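CrmK (Actinoalloteichus sp. WH1-2216-6, PDB 5I1V) acts as a flavin-dependent oxidase, carrying covalently bound FAD, in the recycling of shunt products during caerulomycin biosynthesis. Local coordinates at residues C270-A275 with A366-P371; L235-Y240 with A358-L363. All blocks are in the same frame, centred on the assembly; numbering follows the deposited sequence. Where two conformers were deposited one is given.

Contact 1 (C270-A275 with A366-P371); sequences CFHRSA and ADYHCP
The imidazole of H272 is the centre of this contact, and the edge of the Y368 ring is turned onto its face. The two planes stand at 90° with centroids 5.1 Å apart, which defines a T-shaped pair, and CD2 of Y368 lies over the middle of the imidazole, its nearest ring atom being H272 NE2 at 3.7 Å. Both rings reach out with CG anti to the backbone N (chi1 -179° for H272). The imidazole is held at both nitrogens: ND1 hydrogen-bonds S274 OG at 2.9 Å, and NE2 bonds the carbonyl of R365, so its rotation is fixed while its face stays turned to Y368. Between these nitrogens, CE1 comes within 3.2 Å of Y368 O.

S274 passes the polar link on to the other segment. Its OG is tucked between the backbone N and C of its own residue, where it accepts the N-H of C370, with OG to N 3.0 Å and an angle of 151° at the hydrogen. The same hydroxyl sits over one face of the H369 ring, and S274 CB packs on H369 CD2. Further along, the CB of A275 approaches P371 O at 3.4 Å, beside the proline ring.

In the fold, the contact joins the turn leaving strand 265-271 to the loop between helix 353-364 and strand 374-379. Y368 lies toward helix 414-428, stacking on W420 and bonding H417 through its hydroxyl, while C270 and H272 make backbone hydrogen bonds with M375 and A373 on the side of strand 374-379.

Contact 2 (L235-Y240 with A358-L363); sequences LTEADY and AAYRHL
In the helical layer packed against the large antiparallel sheet of this berberine bridge enzyme-like oxidase, the start of helix 237-253 meets helix 353-364, and Y360 of the latter supplies the largest share of the buried surface. Its CB, with CG anti to the backbone N, lies 4.0 Å from CD2 of Y240. Beyond CG the two sides of the ring diverge: CD1 presses on Y240 CB at 3.4 Å, whereas CD2 runs along E237, 3.6 Å from its CB. E237 CA stands 3.5 Å from the ring centroid and only 10° off the normal, so the first turn of the helix makes a true CH-pi contact over the face. CE1 brings the ring edge to L235 CG, and the hydroxyl ends beside the backbone of L235-E237. Within that stretch T236 caps the helix N-terminus, its OG1 accepting D239 N at 3.1 Å, nearly straight at 173°. The Y240 ring is oblique to that of Y360, the planes 45° apart, and the two side chains run antiparallel alongside each other. Y240 thereby extends beyond Y360 to L363, roughly perpendicular to its side chain, with Y240 OH 3.3 Å from L363 CD1.

Contacts 1 and 2 lie 12 Å apart between centres and touch directly, mainly through L363 of contact 2. Its carbonyl O is 2.8 Å from R273 N, a probable hydrogen bond, and its CD2 packs 3.3 Å from C270 O. Along the chain the segments alternate in the order 235-240, 270-275, 358-363, 366-371: helix 237-253 is met by helix 353-364 in contact 2, and the end of the next element, strand 265-271, by the loop after that helix in contact 1. Neither contact reaches the flavin: the F271 side chain of contact 1 is about 13 Å from the bound FAD and about 11 Å from that of FAD-binding F123, while contact 2 is remote from the FAD-binding residues.

Contact 1 (C270-A275 with A366-P371)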
ATOM      1  N   CYS A 270      -0.634  -7.891  21.894  1.00 25.72           N
ATOM      2  CA  CYS A 270      -0.077  -8.994  22.648  1.00 29.10           C
ATOM      3  C   CYS A 270       0.073 -10.233  21.776  1.00 28.26           C
ATOM      4  O   CYS A 270      -0.785 -11.083  21.770  1.00 28.19           O
ATOM      5  CB  CYS A 270      -1.003  -9.300  23.811  1.00 28.66           C
ATOM      6  SG  CYS A 270      -1.312  -7.859  24.838  1.00 31.11           S
ATOM      7  N   PHE A 271       1.174 -10.278  21.047  1.00 31.28           N
ATOM      8  CA  PHE A 271       1.550 -11.383  20.225  1.00 32.19           C
ATOM      9  C   PHE A 271       1.846 -12.640  21.029  1.00 32.65           C
ATOM     10  O   PHE A 271       2.273 -12.574  22.204  1.00 31.29           O
ATOM     11  CB  PHE A 271       2.810 -11.048  19.465  1.00 34.36           C
ATOM     12  CG  PHE A 271       2.669  -9.945  18.445  1.00 35.63           C
ATOM     13  CD1 PHE A 271       2.033 -10.170  17.232  1.00 38.53           C
ATOM     14  CD2 PHE A 271       3.250  -8.713  18.666  1.00 36.00           C
ATOM     15  CE1 PHE A 271       1.938  -9.156  16.283  1.00 37.37           C
ATOM     16  CE2 PHE A 271       3.188  -7.713  17.726  1.00 36.81           C
ATOM     17  CZ  PHE A 271       2.534  -7.929  16.524  1.00 38.67           C
ATOM     18  N   HIS A 272       1.641 -13.773  20.376  1.00 30.32           N
ATOM     19  CA  HIS A 272       2.146 -15.033  20.852  1.00 30.41           C
ATOM     20  C   HIS A 272       3.661 -14.937  20.983  1.00 29.26           C
ATOM     21  O   HIS A 272       4.335 -14.220  20.234  1.00 26.37           O
ATOM     22  CB  HIS A 272       1.765 -16.179  19.906  1.00 31.14           C
ATOM     23  CG  HIS A 272       2.239 -17.511  20.379  1.00 30.72           C
ATOM     24  ND1 HIS A 272       3.402 -18.089  19.918  1.00 32.83           N
ATOM     25  CD2 HIS A 272       1.729 -18.361  21.293  1.00 30.52           C
ATOM     26  CE1 HIS A 272       3.594 -19.241  20.543  1.00 33.59           C
ATOM     27  NE2 HIS A 272       2.591 -19.429  21.385  1.00 34.03           N
ATOM     28  N   ARG A 273       4.182 -15.704  21.946  1.00 32.30           N
ATOM     29  CA  ARG A 273       5.599 -15.718  22.280  0.50 31.55           C
ATOM     30  C   ARG A 273       6.515 -15.838  21.069  1.00 32.79           C
ATOM     31  O   ARG A 273       7.572 -15.198  21.015  1.00 30.39           O
ATOM     32  CB  ARG A 273       5.885 -16.863  23.281  0.50 33.10           C
ATOM     33  CG  ARG A 273       7.366 -17.114  23.566  0.50 33.75           C
ATOM     34  CD  ARG A 273       7.605 -17.966  24.817  0.50 35.13           C
ATOM     35  NE  ARG A 273       8.315 -17.238  25.876  0.50 35.58           N
ATOM     36  CZ  ARG A 273       7.841 -17.085  27.105  0.50 36.79           C
ATOM     37  NH1 ARG A 273       6.696 -17.647  27.415  0.50 37.95           N
ATOM     38  NH2 ARG A 273       8.505 -16.394  28.023  0.50 40.57           N
ATOM     39  N   SER A 274       6.134 -16.680  20.112  1.00 33.85           N
ATOM     40  CA  SER A 274       6.964 -16.906  18.926  1.00 35.70           C
ATOM     41  C   SER A 274       7.240 -15.657  18.139  1.00 37.12           C
ATOM     42  O   SER A 274       8.151 -15.672  17.331  1.00 35.81           O
ATOM     43  CB  SER A 274       6.342 -17.933  17.993  1.00 36.56           C
ATOM     44  OG  SER A 274       5.063 -17.514  17.558  1.00 34.87           O
ATOM     45  N   ALA A 275       6.456 -14.578  18.340  1.00 38.07           N
ATOM     46  CA  ALA A 275       6.801 -13.287  17.744  1.00 34.87           C
ATOM     47  C   ALA A 275       7.989 -12.621  18.410  1.00 36.05           C
ATOM     48  O   ALA A 275       8.619 -11.768  17.799  1.00 34.13           O
ATOM     49  CB  ALA A 275       5.603 -12.328  17.765  1.00 36.58           C
ATOM     50  N   ALA A 366       4.310 -23.103  24.303  1.00 45.17           N
ATOM     51  CA  ALA A 366       5.438 -23.405  23.398  1.00 43.81           C
ATOM     52  C   ALA A 366       5.146 -24.480  22.350  1.00 40.78           C
ATOM     53  O   ALA A 366       5.884 -24.634  21.401  1.00 40.23           O
ATOM     54  CB  ALA A 366       6.680 -23.763  24.206  1.00 48.15           C
ATOM     55  N   ASP A 367       4.060 -25.225  22.493  1.00 42.50           N
ATOM     56  CA  ASP A 367       3.685 -26.210  21.473  1.00 43.40           C
ATOM     57  C   ASP A 367       2.999 -25.562  20.238  1.00 46.75           C
ATOM     58  O   ASP A 367       2.473 -26.255  19.365  1.00 44.89           O
ATOM     59  CB  ASP A 367       2.783 -27.309  22.085  1.00 47.12           C
ATOM     60  CG  ASP A 367       1.407 -26.774  22.561  1.00 52.88           C
ATOM     61  OD1 ASP A 367       1.103 -25.584  22.331  1.00 58.45           O
ATOM     62  OD2 ASP A 367       0.622 -27.545  23.163  1.00 49.68           O
ATOM     63  N   TYR A 368       2.992 -24.238  20.171  1.00 45.70           N
ATOM     64  CA  TYR A 368       2.363 -23.523  19.057  1.00 44.12           C
ATOM     65  C   TYR A 368       3.409 -22.585  18.489  1.00 42.49           C
ATOM     66  O   TYR A 368       4.272 -22.104  19.205  1.00 43.04           O
ATOM     67  CB  TYR A 368       1.147 -22.752  19.566  1.00 42.32           C
ATOM     68  CG  TYR A 368       0.421 -21.942  18.501  1.00 42.89           C
ATOM     69  CD1 TYR A 368      -0.309 -22.573  17.502  1.00 41.23           C
ATOM     70  CD2 TYR A 368       0.451 -20.551  18.520  1.00 41.08           C
ATOM     71  CE1 TYR A 368      -0.972 -21.833  16.523  1.00 40.80           C
ATOM     72  CE2 TYR A 368      -0.208 -19.805  17.554  1.00 40.16           C
ATOM     73  CZ  TYR A 368      -0.929 -20.447  16.556  1.00 39.55           C
ATOM     74  OH  TYR A 368      -1.612 -19.724  15.570  1.00 38.14           O
ATOM     75  N   HIS A 369       3.360 -22.337  17.192  1.00 43.82           N
ATOM     76  CA  HIS A 369       4.271 -21.363  16.606  1.00 44.81           C
ATOM     77  C   HIS A 369       3.515 -20.549  15.547  1.00 43.53           C
ATOM     78  O   HIS A 369       2.931 -21.090  14.609  1.00 38.33           O
ATOM     79  CB  HIS A 369       5.518 -22.033  16.026  1.00 48.82           C
ATOM     80  CG  HIS A 369       6.415 -21.093  15.272  1.00 53.50           C
ATOM     81  ND1 HIS A 369       6.129 -20.660  13.992  1.00 56.84           N
ATOM     82  CD2 HIS A 369       7.585 -20.499  15.615  1.00 55.12           C
ATOM     83  CE1 HIS A 369       7.082 -19.841  13.580  1.00 57.61           C
ATOM     84  NE2 HIS A 369       7.974 -19.722  14.550  1.00 57.80           N
ATOM     85  N   CYS A 370       3.487 -19.242  15.741  1.00 39.13           N
ATOM     86  CA  CYS A 370       2.911 -18.367  14.750  1.00 37.33           C
ATOM     87  C   CYS A 370       3.146 -16.945  15.207  1.00 33.80           C
ATOM     88  O   CYS A 370       2.452 -16.435  16.095  1.00 32.59           O
ATOM     89  CB  CYS A 370       1.432 -18.683  14.549  1.00 35.75           C
ATOM     90  SG  CYS A 370       0.569 -17.586  13.400  1.00 41.58           S
ATOM     91  N   PRO A 371       4.172 -16.312  14.642  1.00 34.27           N
ATOM     92  CA  PRO A 371       4.531 -14.975  15.069  1.00 33.43           C
ATOM     93  C   PRO A 371       3.449 -13.947  14.690  1.00 35.38           C
ATOM     94  O   PRO A 371       3.452 -12.850  15.245  1.00 30.23           O
ATOM     95  CB  PRO A 371       5.830 -14.680  14.302  1.00 36.48           C
ATOM     96  CG  PRO A 371       6.276 -15.964  13.734  1.00 35.63           C
ATOM     97  CD  PRO A 371       5.057 -16.820  13.586  1.00 36.09           C
TER

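Contact 2 (L235-Y240 with A358-L363)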
ATOM      1  N   LEU A 235       9.772 -11.810  29.865  1.00 35.78           N
ATOM      2  CA  LEU A 235       8.427 -11.644  30.379  1.00 40.47           C
ATOM      3  C   LEU A 235       8.047 -12.813  31.271  1.00 42.99           C
ATOM      4  O   LEU A 235       8.365 -13.961  30.954  1.00 51.24           O
ATOM      5  CB  LEU A 235       7.479 -11.567  29.171  1.00 42.19           C
ATOM      6  CG  LEU A 235       6.038 -11.120  29.303  1.00 43.40           C
ATOM      7  CD1 LEU A 235       5.938  -9.777  30.015  1.00 44.13           C
ATOM      8  CD2 LEU A 235       5.465 -11.037  27.898  1.00 44.52           C
ATOM      9  N   THR A 236       7.435 -12.532  32.411  1.00 40.62           N
ATOM     10  CA  THR A 236       6.816 -13.576  33.218  1.00 38.80           C
ATOM     11  C   THR A 236       5.305 -13.414  33.184  1.00 35.30           C
ATOM     12  O   THR A 236       4.808 -12.396  32.745  1.00 30.81           O
ATOM     13  CB  THR A 236       7.217 -13.513  34.687  1.00 39.02           C
ATOM     14  OG1 THR A 236       6.679 -12.327  35.290  1.00 40.96           O
ATOM     15  CG2 THR A 236       8.753 -13.548  34.839  1.00 40.05           C
ATOM     16  N   GLU A 237       4.593 -14.412  33.702  1.00 35.49           N
ATOM     17  CA  GLU A 237       3.154 -14.339  33.777  1.00 35.72           C
ATOM     18  C   GLU A 237       2.714 -13.159  34.584  1.00 33.91           C
ATOM     19  O   GLU A 237       1.782 -12.456  34.191  1.00 30.63           O
ATOM     20  CB  GLU A 237       2.530 -15.602  34.373  1.00 39.57           C
ATOM     21  CG  GLU A 237       1.015 -15.454  34.447  1.00 40.82           C
ATOM     22  CD  GLU A 237       0.319 -16.565  35.183  1.00 42.86           C
ATOM     23  OE1 GLU A 237       0.481 -17.716  34.780  1.00 45.20           O
ATOM     24  OE2 GLU A 237      -0.405 -16.273  36.158  1.00 48.65           O
ATOM     25  N   ALA A 238       3.361 -12.940  35.721  1.00 31.73           N
ATOM     26  CA  ALA A 238       2.987 -11.815  36.580  1.00 33.40           C
ATOM     27  C   ALA A 238       3.230 -10.473  35.905  1.00 33.02           C
ATOM     28  O   ALA A 238       2.394  -9.555  35.974  1.00 32.04           O
ATOM     29  CB  ALA A 238       3.750 -11.899  37.904  1.00 36.77           C
ATOM     30  N   ASP A 239       4.360 -10.325  35.223  1.00 34.18           N
ATOM     31  CA  ASP A 239       4.563  -9.090  34.457  1.00 32.61           C
ATOM     32  C   ASP A 239       3.499  -8.915  33.378  1.00 31.75           C
ATOM     33  O   ASP A 239       2.990  -7.816  33.205  1.00 29.63           O
ATOM     34  CB  ASP A 239       5.924  -9.040  33.774  1.00 35.16           C
ATOM     35  CG  ASP A 239       7.054  -8.774  34.741  1.00 41.86           C
ATOM     36  OD1 ASP A 239       6.772  -8.347  35.893  1.00 45.23           O
ATOM     37  OD2 ASP A 239       8.226  -8.965  34.330  1.00 45.47           O
ATOM     38  N   TYR A 240       3.202  -9.972  32.630  1.00 30.44           N
ATOM     39  CA  TYR A 240       2.167  -9.836  31.607  1.00 31.45           C
ATOM     40  C   TYR A 240       0.859  -9.346  32.230  1.00 29.71           C
ATOM     41  O   TYR A 240       0.269  -8.375  31.729  1.00 27.49           O
ATOM     42  CB  TYR A 240       1.942 -11.139  30.847  1.00 31.80           C
ATOM     43  CG  TYR A 240       0.834 -11.003  29.828  1.00 31.53           C
ATOM     44  CD1 TYR A 240       1.099 -10.484  28.565  1.00 32.12           C
ATOM     45  CD2 TYR A 240      -0.477 -11.367  30.132  1.00 30.63           C
ATOM     46  CE1 TYR A 240       0.103 -10.356  27.630  1.00 32.56           C
ATOM     47  CE2 TYR A 240      -1.492 -11.236  29.189  1.00 32.05           C
ATOM     48  CZ  TYR A 240      -1.181 -10.734  27.935  1.00 32.16           C
ATOM     49  OH  TYR A 240      -2.148 -10.540  26.967  1.00 31.61           O
ATOM     50  N   ALA A 358      -5.255 -16.799  31.829  1.00 35.19           N
ATOM     51  CA  ALA A 358      -5.748 -17.630  30.733  1.00 37.09           C
ATOM     52  C   ALA A 358      -5.150 -17.198  29.383  1.00 34.90           C
ATOM     53  O   ALA A 358      -4.790 -18.024  28.579  1.00 34.48           O
ATOM     54  CB  ALA A 358      -7.264 -17.597  30.678  1.00 35.99           C
ATOM     55  N   ALA A 359      -5.036 -15.897  29.158  1.00 36.38           N
ATOM     56  CA  ALA A 359      -4.478 -15.380  27.906  1.00 34.09           C
ATOM     57  C   ALA A 359      -3.021 -15.680  27.892  1.00 34.32           C
ATOM     58  O   ALA A 359      -2.516 -16.195  26.908  1.00 31.18           O
ATOM     59  CB  ALA A 359      -4.671 -13.889  27.796  1.00 34.17           C
ATOM     60  N   TYR A 360      -2.336 -15.393  29.001  1.00 34.38           N
ATOM     61  CA  TYR A 360      -0.892 -15.716  29.080  1.00 34.46           C
ATOM     62  C   TYR A 360      -0.611 -17.163  28.694  1.00 33.32           C
ATOM     63  O   TYR A 360       0.323 -17.451  27.938  1.00 32.36           O
ATOM     64  CB  TYR A 360      -0.312 -15.392  30.440  1.00 35.25           C
ATOM     65  CG  TYR A 360       1.199 -15.462  30.461  1.00 36.89           C
ATOM     66  CD1 TYR A 360       1.974 -14.435  29.938  1.00 35.56           C
ATOM     67  CD2 TYR A 360       1.856 -16.573  30.997  1.00 36.87           C
ATOM     68  CE1 TYR A 360       3.372 -14.499  29.969  1.00 39.37           C
ATOM     69  CE2 TYR A 360       3.243 -16.660  31.009  1.00 38.24           C
ATOM     70  CZ  TYR A 360       3.997 -15.630  30.514  1.00 39.09           C
ATOM     71  OH  TYR A 360       5.386 -15.752  30.546  1.00 43.06           O
ATOM     72  N   ARG A 361      -1.450 -18.063  29.172  1.00 34.98           N
ATOM     73  CA  ARG A 361      -1.248 -19.493  28.946  1.00 39.22           C
ATOM     74  C   ARG A 361      -1.223 -19.864  27.466  1.00 36.35           C
ATOM     75  O   ARG A 361      -0.364 -20.623  27.021  1.00 32.82           O
ATOM     76  CB  ARG A 361      -2.355 -20.292  29.642  1.00 46.02           C
ATOM     77  CG  ARG A 361      -2.080 -21.787  29.729  1.00 54.60           C
ATOM     78  CD  ARG A 361      -2.669 -22.578  28.564  1.00 63.51           C
ATOM     79  NE  ARG A 361      -3.979 -23.133  28.915  1.00 71.45           N
ATOM     80  CZ  ARG A 361      -4.453 -24.301  28.492  1.00 77.13           C
ATOM     81  NH1 ARG A 361      -3.739 -25.087  27.682  1.00 79.31           N
ATOM     82  NH2 ARG A 361      -5.654 -24.695  28.898  1.00 80.48           N
ATOM     83  N   HIS A 362      -2.184 -19.334  26.707  1.00 33.75           N
ATOM     84  CA  HIS A 362      -2.226 -19.537  25.260  1.00 31.91           C
ATOM     85  C   HIS A 362      -1.176 -18.702  24.521  1.00 31.45           C
ATOM     86  O   HIS A 362      -0.607 -19.148  23.526  1.00 33.03           O
ATOM     87  CB  HIS A 362      -3.633 -19.225  24.749  1.00 31.60           C
ATOM     88  CG  HIS A 362      -4.671 -20.164  25.260  1.00 31.55           C
ATOM     89  ND1 HIS A 362      -4.841 -21.436  24.745  1.00 34.84           N
ATOM     90  CD2 HIS A 362      -5.560 -20.050  26.274  1.00 32.42           C
ATOM     91  CE1 HIS A 362      -5.806 -22.052  25.409  1.00 34.34           C
ATOM     92  NE2 HIS A 362      -6.260 -21.234  26.340  1.00 33.55           N
ATOM     93  N   LEU A 363      -0.909 -17.481  24.985  1.00 32.15           N
ATOM     94  CA  LEU A 363       0.158 -16.646  24.373  1.00 31.63           C
ATOM     95  C   LEU A 363       1.596 -17.126  24.623  1.00 33.22           C
ATOM     96  O   LEU A 363       2.465 -16.849  23.801  1.00 31.33           O
ATOM     97  CB  LEU A 363       0.035 -15.189  24.822  1.00 32.40           C
ATOM     98  CG  LEU A 363      -1.256 -14.470  24.390  1.00 30.02           C
ATOM     99  CD1 LEU A 363      -1.409 -13.187  25.199  1.00 29.53           C
ATOM    100  CD2 LEU A 363      -1.238 -14.175  22.890  1.00 30.37           C
TER